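PDB 2OBL: EscN from Escherichia coli O127:H6, which belongs to the ATP synthase alpha/beta family of P-loop proteins and is probably a component of a type III secretion system. Local coordinates for residues Thr86-Ile91 / Met165-Thr170; Arg110-Phe115 / Leu129-Ser134; Glu205-Ala210 / Ala217-Leu222; Ile99-Leu104 / Thr150-Phe155. The protein carries 1 engineered substitution. All blocks are in the same frame, centred on the assembly; numbering follows the deposited sequence.

Contact 1 of 4, residues Thr86-Ile91 / Met165-Thr170. With IMD (imidazole), chain D.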
loop_
_atom_site.group_PDB
_atom_site.type_symbol
_atom_site.label_atom_id
_atom_site.label_comp_id
_atom_site.label_asym_id
_atom_site.label_seq_id
_atom_site.Cartn_x
_atom_site.Cartn_y
_atom_site.Cartn_z
ATOM N N THR A 86 -0.301 1.484 -11.267
ATOM C CA THR A 86 -1.657 1.061 -11.642
ATOM C C THR A 86 -2.406 0.454 -10.449
ATOM O O THR A 86 -3.582 0.768 -10.209
ATOM C CB THR A 86 -1.618 0.051 -12.806
ATOM O OG1 THR A 86 -1.065 0.693 -13.961
ATOM C CG2 THR A 86 -3.034 -0.433 -13.154
ATOM N N LEU A 87 -1.719 -0.405 -9.696
ATOM C CA LEU A 87 -2.298 -0.974 -8.490
ATOM C C LEU A 87 -2.596 0.100 -7.451
ATOM O O LEU A 87 -3.653 0.070 -6.814
ATOM C CB LEU A 87 -1.393 -2.050 -7.882
ATOM C CG LEU A 87 -1.892 -2.638 -6.564
ATOM C CD1 LEU A 87 -3.242 -3.365 -6.715
ATOM C CD2 LEU A 87 -0.839 -3.589 -5.971
ATOM N N LEU A 88 -1.671 1.043 -7.271
ATOM C CA LEU A 88 -1.887 2.124 -6.313
ATOM C C LEU A 88 -3.103 2.946 -6.746
ATOM O O LEU A 88 -3.910 3.337 -5.926
ATOM C CB LEU A 88 -0.671 3.045 -6.217
ATOM C CG LEU A 88 0.620 2.407 -5.698
ATOM C CD1 LEU A 88 1.635 3.465 -5.340
ATOM C CD2 LEU A 88 0.320 1.537 -4.490
ATOM N N GLY A 89 -3.214 3.211 -8.038
ATOM C CA GLY A 89 -4.390 3.913 -8.555
ATOM C C GLY A 89 -5.683 3.166 -8.261
ATOM O O GLY A 89 -6.677 3.760 -7.839
ATOM N N MET A 90 -5.681 1.859 -8.499
ATOM C CA MET A 90 -6.883 1.052 -8.273
ATOM C C MET A 90 -7.307 1.143 -6.822
ATOM O O MET A 90 -8.496 1.232 -6.498
ATOM C CB MET A 90 -6.606 -0.405 -8.612
ATOM C CG MET A 90 -6.540 -0.671 -10.089
ATOM S SD MET A 90 -6.165 -2.406 -10.383
ATOM C CE MET A 90 -7.476 -3.209 -9.474
ATOM N N ILE A 91 -6.315 1.115 -5.941
ATOM C CA ILE A 91 -6.580 1.177 -4.510
ATOM C C ILE A 91 -7.183 2.526 -4.112
ATOM O O ILE A 91 -8.178 2.574 -3.391
ATOM C CB ILE A 91 -5.306 0.867 -3.662
ATOM C CG1 ILE A 91 -4.894 -0.606 -3.831
ATOM C CG2 ILE A 91 -5.607 1.157 -2.198
ATOM C CD1 ILE A 91 -3.484 -0.938 -3.288
ATOM N N MET A 165 -1.133 6.777 2.111
ATOM C CA MET A 165 -0.442 5.977 1.114
ATOM C C MET A 165 0.877 6.649 0.757
ATOM O O MET A 165 0.893 7.752 0.206
ATOM C CB MET A 165 -1.319 5.769 -0.135
ATOM C CG MET A 165 -0.589 5.042 -1.266
ATOM S SD MET A 165 -1.557 4.749 -2.784
ATOM C CE MET A 165 -2.736 3.522 -2.254
ATOM N N MET A 166 1.975 5.989 1.091
ATOM C CA MET A 166 3.286 6.589 0.940
ATOM C C MET A 166 4.075 5.846 -0.125
ATOM O O MET A 166 4.444 4.690 0.062
ATOM C CB MET A 166 4.041 6.562 2.264
ATOM C CG MET A 166 5.439 7.154 2.116
ATOM S SD MET A 166 6.395 7.163 3.635
ATOM C CE MET A 166 5.188 7.809 4.761
ATOM N N ASP A 167 4.320 6.518 -1.246
ATOM C CA ASP A 167 5.062 5.942 -2.359
ATOM C C ASP A 167 6.281 6.852 -2.546
ATOM O O ASP A 167 6.178 7.863 -3.245
ATOM C CB ASP A 167 4.166 5.946 -3.619
ATOM C CG ASP A 167 4.769 5.182 -4.805
ATOM O OD1 ASP A 167 5.534 4.214 -4.613
ATOM O OD2 ASP A 167 4.470 5.554 -5.962
ATOM N N SER A 168 7.424 6.528 -1.931
ATOM C CA SER A 168 7.699 5.245 -1.286
ATOM C C SER A 168 8.469 5.437 0.009
ATOM O O SER A 168 9.146 6.451 0.186
ATOM C CB SER A 168 8.594 4.413 -2.212
ATOM O OG SER A 168 9.817 5.110 -2.485
ATOM N N VAL A 169 8.403 4.453 0.901
ATOM C CA VAL A 169 9.233 4.520 2.088
ATOM C C VAL A 169 10.700 4.408 1.669
ATOM O O VAL A 169 11.578 4.959 2.325
ATOM C CB VAL A 169 8.811 3.480 3.164
ATOM C CG1 VAL A 169 9.094 2.054 2.715
ATOM C CG2 VAL A 169 9.500 3.799 4.499
ATOM N N THR A 170 10.953 3.706 0.556
ATOM C CA THR A 170 12.319 3.580 0.035
ATOM C C THR A 170 12.961 4.938 -0.258
ATOM O O THR A 170 14.093 5.206 0.149
ATOM C CB THR A 170 12.317 2.736 -1.249
ATOM O OG1 THR A 170 11.833 1.422 -0.936
ATOM C CG2 THR A 170 13.735 2.658 -1.849
HETATM N N1 IMD D . 6.056 9.901 -7.094
HETATM C C2 IMD D . 5.911 8.892 -6.208
HETATM N N3 IMD D . 5.101 7.959 -6.772
HETATM C C4 IMD D . 4.737 8.381 -8.010
HETATM C C5 IMD D . 5.337 9.615 -8.210
#
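The Asp167 carboxylate is sandwiched between unlike neighbours: over one face lies the Leu88 methyl CD1, 3.6 Å from Asp167 CG, and from above the opposite face comes the N-H of an imidazole, probably left from crystallisation. Imidazole N3 gives a nearly straight hydrogen bond of 2.6 Å to Asp167 OD2 (167° at the hydrogen), meeting that oxygen well above the carboxylate plane. The fold is that of a P-loop domain. Helix 84-94 follows the probable Walker A loop, and Asp167 closes a run of hydrophobic residues at the end of strand 161-167, consistent with a Walker B aspartate. A cis peptide joins Asp167 to Ser168, which then caps the next helix. The carboxylate is gripped at both oxygens: Lys84 NZ forms a salt bridge with OD2, while OD1 is hydrogen-bonded to Thr220 OG1. Helix 86-91 and strand 165-167 run almost antiparallel, their segment axes at 166° and 11.2 Å apart at closest, a gap filled by side chains. Met165 bridges most of it. Extended through its first two torsions, it lays SD 3.9 Å from Leu88 CB, and both residues of this pair are buried. Neighbouring Ile76, on strand 73-78, touches Leu88 and Ile91 as well, so the helix rests on more than one strand. The Met165 chain bends only at chi3 (-70°), a turn that brings CE to 3.7 Å from Ile91 CG2 and 3.9 Å from the backbone oxygen of Leu88.

Contact 2 of 4, residues Arg110-Phe115 / Leu129-Ser134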
loop_
_atom_site.group_PDB
_atom_site.type_symbol
_atom_site.label_atom_id
_atom_site.label_comp_id
_atom_site.label_asym_id
_atom_site.label_seq_id
_atom_site.Cartn_x
_atom_site.Cartn_y
_atom_site.Cartn_z
ATOM N N ARG A 110 7.334 13.594 -14.324
ATOM C CA ARG A 110 6.692 12.734 -15.299
ATOM C C ARG A 110 5.929 11.585 -14.634
ATOM O O ARG A 110 4.772 11.326 -14.963
ATOM C CB ARG A 110 7.743 12.198 -16.272
ATOM C CG ARG A 110 7.227 11.161 -17.220
ATOM C CD ARG A 110 8.275 10.828 -18.263
ATOM N NE ARG A 110 7.728 9.940 -19.279
ATOM C CZ ARG A 110 7.655 8.620 -19.156
ATOM N NH1 ARG A 110 7.138 7.894 -20.138
ATOM N NH2 ARG A 110 8.101 8.028 -18.054
ATOM N N GLU A 111 6.579 10.908 -13.688
ATOM C CA GLU A 111 5.963 9.785 -12.997
ATOM C C GLU A 111 4.843 10.243 -12.081
ATOM O O GLU A 111 3.875 9.527 -11.876
ATOM C CB GLU A 111 6.997 8.979 -12.195
ATOM C CG GLU A 111 7.736 7.944 -13.017
ATOM C CD GLU A 111 8.690 8.571 -14.012
ATOM O OE1 GLU A 111 9.677 9.191 -13.572
ATOM O OE2 GLU A 111 8.460 8.449 -15.234
ATOM N N VAL A 112 4.984 11.440 -11.518
ATOM C CA VAL A 112 3.935 11.984 -10.669
ATOM C C VAL A 112 2.684 12.229 -11.502
ATOM O O VAL A 112 1.574 11.836 -11.132
ATOM C CB VAL A 112 4.384 13.294 -9.982
ATOM C CG1 VAL A 112 3.251 13.874 -9.162
ATOM C CG2 VAL A 112 5.607 13.038 -9.106
ATOM N N ASN A 113 2.856 12.878 -12.646
ATOM C CA ASN A 113 1.701 13.175 -13.473
ATOM C C ASN A 113 1.027 11.909 -14.009
ATOM O O ASN A 113 -0.198 11.855 -14.115
ATOM C CB ASN A 113 2.050 14.191 -14.567
ATOM C CG ASN A 113 2.355 15.560 -13.987
ATOM O OD1 ASN A 113 3.156 16.317 -14.526
ATOM N ND2 ASN A 113 1.728 15.870 -12.856
ATOM N N GLU A 114 1.820 10.875 -14.287
ATOM C CA GLU A 114 1.263 9.602 -14.740
ATOM C C GLU A 114 0.411 8.923 -13.670
ATOM O O GLU A 114 -0.613 8.294 -13.970
ATOM C CB GLU A 114 2.367 8.677 -15.272
ATOM C CG GLU A 114 2.902 9.153 -16.628
ATOM C CD GLU A 114 4.070 8.334 -17.158
ATOM O OE1 GLU A 114 4.470 7.344 -16.505
ATOM O OE2 GLU A 114 4.586 8.690 -18.236
ATOM N N PHE A 115 0.824 9.055 -12.412
ATOM C CA PHE A 115 0.006 8.566 -11.319
ATOM C C PHE A 115 -1.245 9.403 -11.109
ATOM O O PHE A 115 -2.340 8.861 -10.947
ATOM C CB PHE A 115 0.783 8.507 -9.999
ATOM C CG PHE A 115 -0.076 8.118 -8.832
ATOM C CD1 PHE A 115 -0.580 6.824 -8.720
ATOM C CD2 PHE A 115 -0.407 9.053 -7.863
ATOM C CE1 PHE A 115 -1.398 6.479 -7.643
ATOM C CE2 PHE A 115 -1.209 8.723 -6.796
ATOM C CZ PHE A 115 -1.708 7.429 -6.684
ATOM N N LEU A 129 -2.590 15.658 -1.542
ATOM C CA LEU A 129 -1.479 15.164 -2.349
ATOM C C LEU A 129 -0.178 15.829 -1.922
ATOM O O LEU A 129 0.098 16.962 -2.319
ATOM C CB LEU A 129 -1.751 15.464 -3.826
ATOM C CG LEU A 129 -3.095 14.953 -4.350
ATOM C CD1 LEU A 129 -3.408 15.560 -5.715
ATOM C CD2 LEU A 129 -3.072 13.449 -4.440
ATOM N N VAL A 130 0.602 15.140 -1.085
ATOM C CA VAL A 130 1.900 15.643 -0.664
ATOM C C VAL A 130 2.931 15.167 -1.686
ATOM O O VAL A 130 3.192 13.972 -1.821
ATOM C CB VAL A 130 2.282 15.148 0.738
ATOM C CG1 VAL A 130 3.676 15.685 1.124
ATOM C CG2 VAL A 130 1.215 15.558 1.760
ATOM N N VAL A 131 3.480 16.106 -2.446
ATOM C CA VAL A 131 4.364 15.732 -3.545
ATOM C C VAL A 131 5.718 16.392 -3.414
ATOM O O VAL A 131 5.821 17.625 -3.309
ATOM C CB VAL A 131 3.748 16.125 -4.902
ATOM C CG1 VAL A 131 4.719 15.805 -6.055
ATOM C CG2 VAL A 131 2.387 15.457 -5.083
ATOM N N THR A 132 6.770 15.572 -3.421
ATOM C CA THR A 132 8.139 16.083 -3.426
ATOM C C THR A 132 8.972 15.298 -4.421
ATOM O O THR A 132 9.353 14.150 -4.154
ATOM C CB THR A 132 8.800 16.022 -2.026
ATOM O OG1 THR A 132 8.736 14.683 -1.507
ATOM C CG2 THR A 132 8.088 16.962 -1.073
ATOM N N THR A 133 9.244 15.912 -5.565
ATOM C CA THR A 133 9.965 15.236 -6.626
ATOM C C THR A 133 11.464 15.142 -6.366
ATOM O O THR A 133 11.984 15.729 -5.404
ATOM C CB THR A 133 9.713 15.915 -7.971
ATOM O OG1 THR A 133 10.060 17.292 -7.848
ATOM C CG2 THR A 133 8.240 15.807 -8.328
ATOM N N SER A 134 12.151 14.400 -7.232
ATOM C CA SER A 134 13.562 14.090 -7.038
ATOM C C SER A 134 14.444 15.336 -6.976
ATOM O O SER A 134 15.500 15.318 -6.344
ATOM C CB SER A 134 14.062 13.149 -8.144
ATOM O OG SER A 134 13.855 13.724 -9.418
#
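Arg110 NH2 gives a bent hydrogen bond of 2.9 Å (134° at the hydrogen) to Glu111 OE2, part of a salt bridge on the same helix whose Val112 packs against Val131 and Thr133. Glu111 OE2 is met nearly along its own C-O bond but lies 18° out of the guanidinium plane. Glu114 OE2 joins differently, resting over the guanidinium face 3.3 Å from Arg110 NH1, so that charge rather than a directed N-H holds it. Glu111 OE1 has a further ionic partner in Arg108.

The contact itself is apolar and narrow. Val112 splits its two methyls between two residues: CG1 meets Val131 CG1 tip to tip at 3.9 Å, and CG2 reaches Thr133 CG2, also at 3.9 Å, the two side chains crossing at about a right angle. With its methyl turned to the helix, Thr133 spends its hydroxyl on Asp135 OD1.

Helix 109-116 forms part of the beta-alpha-beta connection from strand 99-105 to its parallel neighbour 127-132. Phe115, one turn beyond Val112, packs on Leu102 and Leu104 of the first strand and on Leu88 and Cys92 of helix 84-94, while Val130 and Thr132 point to the other side of the sheet, where they touch helix 138-156.

Contact 3 of 4, residues Glu205-Ala210 / Ala217-Leu222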
loop_
_atom_site.group_PDB
_atom_site.type_symbol
_atom_site.label_atom_id
_atom_site.label_comp_id
_atom_site.label_asym_id
_atom_site.label_seq_id
_atom_site.Cartn_x
_atom_site.Cartn_y
_atom_site.Cartn_z
ATOM N N GLU A 205 4.252 3.679 13.548
ATOM C CA GLU A 205 3.465 3.525 14.760
ATOM C C GLU A 205 2.386 4.604 14.874
ATOM O O GLU A 205 1.489 4.495 15.698
ATOM C CB GLU A 205 4.367 3.478 16.005
ATOM C CG GLU A 205 5.207 2.190 16.099
ATOM C CD GLU A 205 6.006 2.088 17.399
ATOM O OE1 GLU A 205 5.739 2.886 18.320
ATOM O OE2 GLU A 205 6.893 1.202 17.501
ATOM N N ARG A 206 2.455 5.628 14.023
ATOM C CA ARG A 206 1.418 6.665 14.006
ATOM C C ARG A 206 0.140 6.269 13.256
ATOM O O ARG A 206 -0.920 6.832 13.493
ATOM C CB ARG A 206 1.985 7.994 13.510
ATOM C CG ARG A 206 2.935 8.610 14.521
ATOM C CD ARG A 206 3.773 9.706 13.913
ATOM N NE ARG A 206 3.006 10.917 13.656
ATOM C CZ ARG A 206 3.543 12.025 13.156
ATOM N NH1 ARG A 206 4.845 12.055 12.864
ATOM N NH2 ARG A 206 2.793 13.094 12.959
ATOM N N ALA A 207 0.238 5.287 12.364
ATOM C CA ALA A 207 -0.948 4.696 11.747
ATOM C C ALA A 207 -1.639 3.808 12.787
ATOM O O ALA A 207 -1.019 3.427 13.786
ATOM C CB ALA A 207 -0.543 3.867 10.525
ATOM N N GLY A 208 -2.902 3.472 12.557
ATOM C CA GLY A 208 -3.625 2.558 13.458
ATOM C C GLY A 208 -5.080 2.914 13.686
ATOM O O GLY A 208 -5.534 3.995 13.301
ATOM N N PRO A 209 -5.834 2.002 14.327
ATOM C CA PRO A 209 -7.227 2.285 14.656
ATOM C C PRO A 209 -7.314 3.337 15.758
ATOM O O PRO A 209 -6.344 3.557 16.479
ATOM C CB PRO A 209 -7.760 0.939 15.179
ATOM C CG PRO A 209 -6.705 -0.070 14.870
ATOM C CD PRO A 209 -5.409 0.667 14.779
ATOM N N ALA A 210 -8.471 3.977 15.885
ATOM C CA ALA A 210 -8.670 4.980 16.926
ATOM C C ALA A 210 -10.126 5.011 17.359
ATOM O O ALA A 210 -10.994 4.524 16.638
ATOM C CB ALA A 210 -8.229 6.356 16.425
ATOM N N ALA A 217 -2.527 2.443 6.669
ATOM C CA ALA A 217 -1.422 2.991 5.914
ATOM C C ALA A 217 -0.830 1.953 4.981
ATOM O O ALA A 217 -0.690 0.796 5.354
ATOM C CB ALA A 217 -0.364 3.541 6.855
ATOM N N ILE A 218 -0.506 2.386 3.769
ATOM C CA ILE A 218 0.181 1.544 2.804
ATOM C C ILE A 218 1.496 2.212 2.471
ATOM O O ILE A 218 1.510 3.372 2.050
ATOM C CB ILE A 218 -0.652 1.419 1.533
ATOM C CG1 ILE A 218 -1.902 0.578 1.797
ATOM C CG2 ILE A 218 0.160 0.825 0.397
ATOM C CD1 ILE A 218 -2.893 0.607 0.606
ATOM N N TYR A 219 2.588 1.471 2.653
ATOM C CA TYR A 219 3.947 1.961 2.386
ATOM C C TYR A 219 4.558 1.154 1.255
ATOM O O TYR A 219 4.595 -0.082 1.331
ATOM C CB TYR A 219 4.814 1.800 3.645
ATOM C CG TYR A 219 4.247 2.481 4.860
ATOM C CD1 TYR A 219 4.519 3.826 5.110
ATOM C CD2 TYR A 219 3.418 1.789 5.753
ATOM C CE1 TYR A 219 3.994 4.471 6.218
ATOM C CE2 TYR A 219 2.875 2.426 6.867
ATOM C CZ TYR A 219 3.176 3.764 7.095
ATOM O OH TYR A 219 2.646 4.387 8.184
ATOM N N THR A 220 5.037 1.812 0.210
ATOM C CA THR A 220 5.696 1.027 -0.856
ATOM C C THR A 220 7.196 0.926 -0.640
ATOM O O THR A 220 7.841 1.848 -0.139
ATOM C CB THR A 220 5.419 1.545 -2.268
ATOM O OG1 THR A 220 6.068 2.803 -2.455
ATOM C CG2 THR A 220 3.909 1.692 -2.507
ATOM N N VAL A 221 7.732 -0.220 -1.038
ATOM C CA VAL A 221 9.144 -0.526 -0.980
ATOM C C VAL A 221 9.563 -0.856 -2.418
ATOM O O VAL A 221 8.994 -1.751 -3.062
ATOM C CB VAL A 221 9.422 -1.729 -0.063
ATOM C CG1 VAL A 221 10.926 -2.107 -0.117
ATOM C CG2 VAL A 221 8.959 -1.424 1.382
ATOM N N LEU A 222 10.541 -0.120 -2.918
ATOM C CA LEU A 222 10.904 -0.196 -4.331
ATOM C C LEU A 222 12.072 -1.136 -4.423
ATOM O O LEU A 222 13.097 -0.928 -3.757
ATOM C CB LEU A 222 11.304 1.175 -4.861
ATOM C CG LEU A 222 10.235 2.260 -4.705
ATOM C CD1 LEU A 222 10.615 3.480 -5.552
ATOM C CD2 LEU A 222 8.825 1.741 -5.055
#
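Glu205 and Arg206 lead the chain down to Ala207, whose methyl makes the whole contact with Ala217 and Tyr219. Arg206 turns its long side chain away from the strand and anchors it by polar bonds: NE forms a salt bridge with Glu153 OE2, and NH2 is hydrogen-bonded to Thr150 OG1. Ala207 comes next. Its CB stands 3.7 Å from Ala217 CB, methyl against methyl, and 4.0 Å from Tyr219 OH. The phenol reaches this spot because its CG lies beside the backbone N (chi1 -56°), which tilts the ring back along the strand; Ala217 CB lies beside the ring rim, 3.4 Å from Tyr219 CE2, above the plane but not over the ring. With only methyls on Ala207 and Ala217, the two backbones come within 6.1 Å, CA to CA, at the start of a beta hairpin, in which the short, weakly bonded strand 208-209 runs antiparallel to strand 214-222, a member of the central sheet of the P-loop domain. Gly208 carries the backbone into that hairpin and is backbone hydrogen-bonded to Ile215; its phi of 142° and psi of 170° are open to it because it has no side chain to meet the carbonyl oxygen before it. Further along the same edge of strand 214-222, strand 73-78 takes over, Ala217 being hydrogen-bonded through its backbone to Gln72 and Ile74; strand 161-167 lies along the other edge.

Contact 4 of 4, residues Ile99-Leu104 / Thr150-Phe155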
loop_
_atom_site.group_PDB
_atom_site.type_symbol
_atom_site.label_atom_id
_atom_site.label_comp_id
_atom_site.label_asym_id
_atom_site.label_seq_id
_atom_site.Cartn_x
_atom_site.Cartn_y
_atom_site.Cartn_z
ATOM N N ILE A 99 -10.998 9.719 3.414
ATOM C CA ILE A 99 -9.953 10.665 3.034
ATOM C C ILE A 99 -8.693 9.890 2.690
ATOM O O ILE A 99 -8.325 8.962 3.401
ATOM C CB ILE A 99 -9.599 11.573 4.227
ATOM C CG1 ILE A 99 -10.834 12.335 4.727
ATOM C CG2 ILE A 99 -8.461 12.528 3.866
ATOM C CD1 ILE A 99 -11.205 13.509 3.867
ATOM N N ILE A 100 -8.032 10.280 1.608
ATOM C CA ILE A 100 -6.757 9.680 1.235
ATOM C C ILE A 100 -5.671 10.737 1.332
ATOM O O ILE A 100 -5.796 11.828 0.773
ATOM C CB ILE A 100 -6.775 9.107 -0.208
ATOM C CG1 ILE A 100 -7.900 8.083 -0.370
ATOM C CG2 ILE A 100 -5.435 8.455 -0.531
ATOM C CD1 ILE A 100 -8.195 7.764 -1.824
ATOM N N VAL A 101 -4.610 10.418 2.068
ATOM C CA VAL A 101 -3.455 11.278 2.103
ATOM C C VAL A 101 -2.328 10.540 1.406
ATOM O O VAL A 101 -1.896 9.484 1.864
ATOM C CB VAL A 101 -3.059 11.647 3.544
ATOM C CG1 VAL A 101 -1.816 12.514 3.557
ATOM C CG2 VAL A 101 -4.227 12.339 4.248
ATOM N N LEU A 102 -1.872 11.112 0.298
ATOM C CA LEU A 102 -0.825 10.526 -0.524
ATOM C C LEU A 102 0.478 11.269 -0.304
ATOM O O LEU A 102 0.498 12.505 -0.220
ATOM C CB LEU A 102 -1.216 10.612 -1.999
ATOM C CG LEU A 102 -2.062 9.476 -2.563
ATOM C CD1 LEU A 102 -2.809 9.913 -3.800
ATOM C CD2 LEU A 102 -1.157 8.294 -2.902
ATOM N N ALA A 103 1.559 10.511 -0.166
ATOM C CA ALA A 103 2.880 11.079 -0.151
ATOM C C ALA A 103 3.601 10.485 -1.339
ATOM O O ALA A 103 3.865 9.265 -1.382
ATOM C CB ALA A 103 3.606 10.762 1.138
ATOM N N LEU A 104 3.868 11.331 -2.329
ATOM C CA LEU A 104 4.585 10.912 -3.529
ATOM C C LEU A 104 5.992 11.490 -3.479
ATOM O O LEU A 104 6.205 12.688 -3.729
ATOM C CB LEU A 104 3.850 11.386 -4.781
ATOM C CG LEU A 104 2.374 10.987 -4.886
ATOM C CD1 LEU A 104 1.773 11.523 -6.174
ATOM C CD2 LEU A 104 2.243 9.482 -4.819
ATOM N N THR A 150 1.119 13.616 9.565
ATOM C CA THR A 150 0.475 14.633 10.401
ATOM C C THR A 150 -0.886 15.030 9.839
ATOM O O THR A 150 -1.853 15.186 10.574
ATOM C CB THR A 150 1.387 15.857 10.552
ATOM O OG1 THR A 150 2.577 15.453 11.251
ATOM C CG2 THR A 150 0.685 16.958 11.372
ATOM N N ILE A 151 -0.960 15.188 8.525
ATOM C CA ILE A 151 -2.226 15.509 7.882
ATOM C C ILE A 151 -3.243 14.367 8.047
ATOM O O ILE A 151 -4.434 14.605 8.298
ATOM C CB ILE A 151 -2.020 15.881 6.402
ATOM C CG1 ILE A 151 -1.279 17.227 6.292
ATOM C CG2 ILE A 151 -3.361 15.958 5.680
ATOM C CD1 ILE A 151 -0.740 17.506 4.894
ATOM N N ALA A 152 -2.776 13.130 7.914
ATOM C CA ALA A 152 -3.619 11.971 8.159
ATOM C C ALA A 152 -4.178 11.990 9.576
ATOM O O ALA A 152 -5.344 11.676 9.782
ATOM C CB ALA A 152 -2.842 10.649 7.897
ATOM N N GLU A 153 -3.343 12.361 10.545
ATOM C CA GLU A 153 -3.787 12.468 11.941
ATOM C C GLU A 153 -4.844 13.554 12.109
ATOM O O GLU A 153 -5.820 13.377 12.850
ATOM C CB GLU A 153 -2.595 12.722 12.865
ATOM C CG GLU A 153 -1.653 11.536 12.990
ATOM C CD GLU A 153 -0.331 11.897 13.630
ATOM O OE1 GLU A 153 0.039 13.087 13.606
ATOM O OE2 GLU A 153 0.346 10.983 14.147
ATOM N N TYR A 154 -4.659 14.674 11.420
ATOM C CA TYR A 154 -5.639 15.754 11.483
ATOM C C TYR A 154 -7.008 15.258 11.019
ATOM O O TYR A 154 -8.015 15.489 11.691
ATOM C CB TYR A 154 -5.209 16.970 10.660
ATOM C CG TYR A 154 -6.355 17.938 10.447
ATOM C CD1 TYR A 154 -6.777 18.791 11.469
ATOM C CD2 TYR A 154 -7.039 17.970 9.242
ATOM C CE1 TYR A 154 -7.840 19.648 11.281
ATOM C CE2 TYR A 154 -8.098 18.826 9.045
ATOM C CZ TYR A 154 -8.497 19.658 10.062
ATOM O OH TYR A 154 -9.558 20.505 9.834
ATOM N N PHE A 155 -7.044 14.586 9.867
ATOM C CA PHE A 155 -8.311 14.057 9.343
ATOM C C PHE A 155 -8.891 12.901 10.172
ATOM O O PHE A 155 -10.110 12.835 10.389
ATOM C CB PHE A 155 -8.203 13.747 7.846
ATOM C CG PHE A 155 -8.218 14.982 6.991
ATOM C CD1 PHE A 155 -9.387 15.728 6.859
ATOM C CD2 PHE A 155 -7.064 15.443 6.380
ATOM C CE1 PHE A 155 -9.416 16.890 6.089
ATOM C CE2 PHE A 155 -7.081 16.614 5.605
ATOM C CZ PHE A 155 -8.259 17.337 5.453
#
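Ile99 sets its CG2 methyl over one face of the Phe155 ring, 4.0 Å from Phe155 CG, and brings CD1 to 4.1 Å from Phe155 CD1; the two side chains cross at about a right angle. The opposite face of the ring is taken by Tyr154, its CD2 over the centre, and Ile151 CG2 lies at the ring edge. Val101 makes the second patch. Its CG2, beside the backbone N because CG1 takes the anti place (chi1 178°), comes 4.0 Å from both Ile151 CG2 and Ala152 CA, and the small Ala152 lets the helix backbone approach this closely. All five touching residues are buried and no polar bond crosses between the segments.

The next shell fixes the helix. Tyr154 OH is hydrogen-bonded to Asp9 OD1, and the backbone oxygen of Tyr154 to Gln158 NE2. The short axes of strand 99-104 and helix 150-155 run nearly antiparallel (174°) and approach to 8.7 Å at their closest.

This geometry suits the crossover of a parallel alpha/beta sheet: helix 138-156 connects strand 127-132 to strand 161-167 and passes over strand 99-105, which lies between them, while Val162 and Val128 on those flanking strands touch Phe155.

All four contacts belong to one largely parallel sheet with helices on both faces, and their touching residues are buried except Thr133, which is partly exposed. Strand 99-105 of contact 4 is hydrogen-bonded on one edge to strand 161-167 of contact 1 and on the other to strand 127-132 of contact 2; strand 214-222 of contact 3 extends the row beyond strand 161-167. Contacts 1 and 2 meet through Leu88 and Phe115, and contacts 3 and 4 through the Arg206-Glu153 salt bridge. Contact 1, nearest the chain centre, alone unites apolar packing with a gripped carboxylate. Contacts 2 and 4 are apolar, with charges kept to their margins, and contact 3 rests on a pair of alanine methyls beside the Tyr219 hydroxyl.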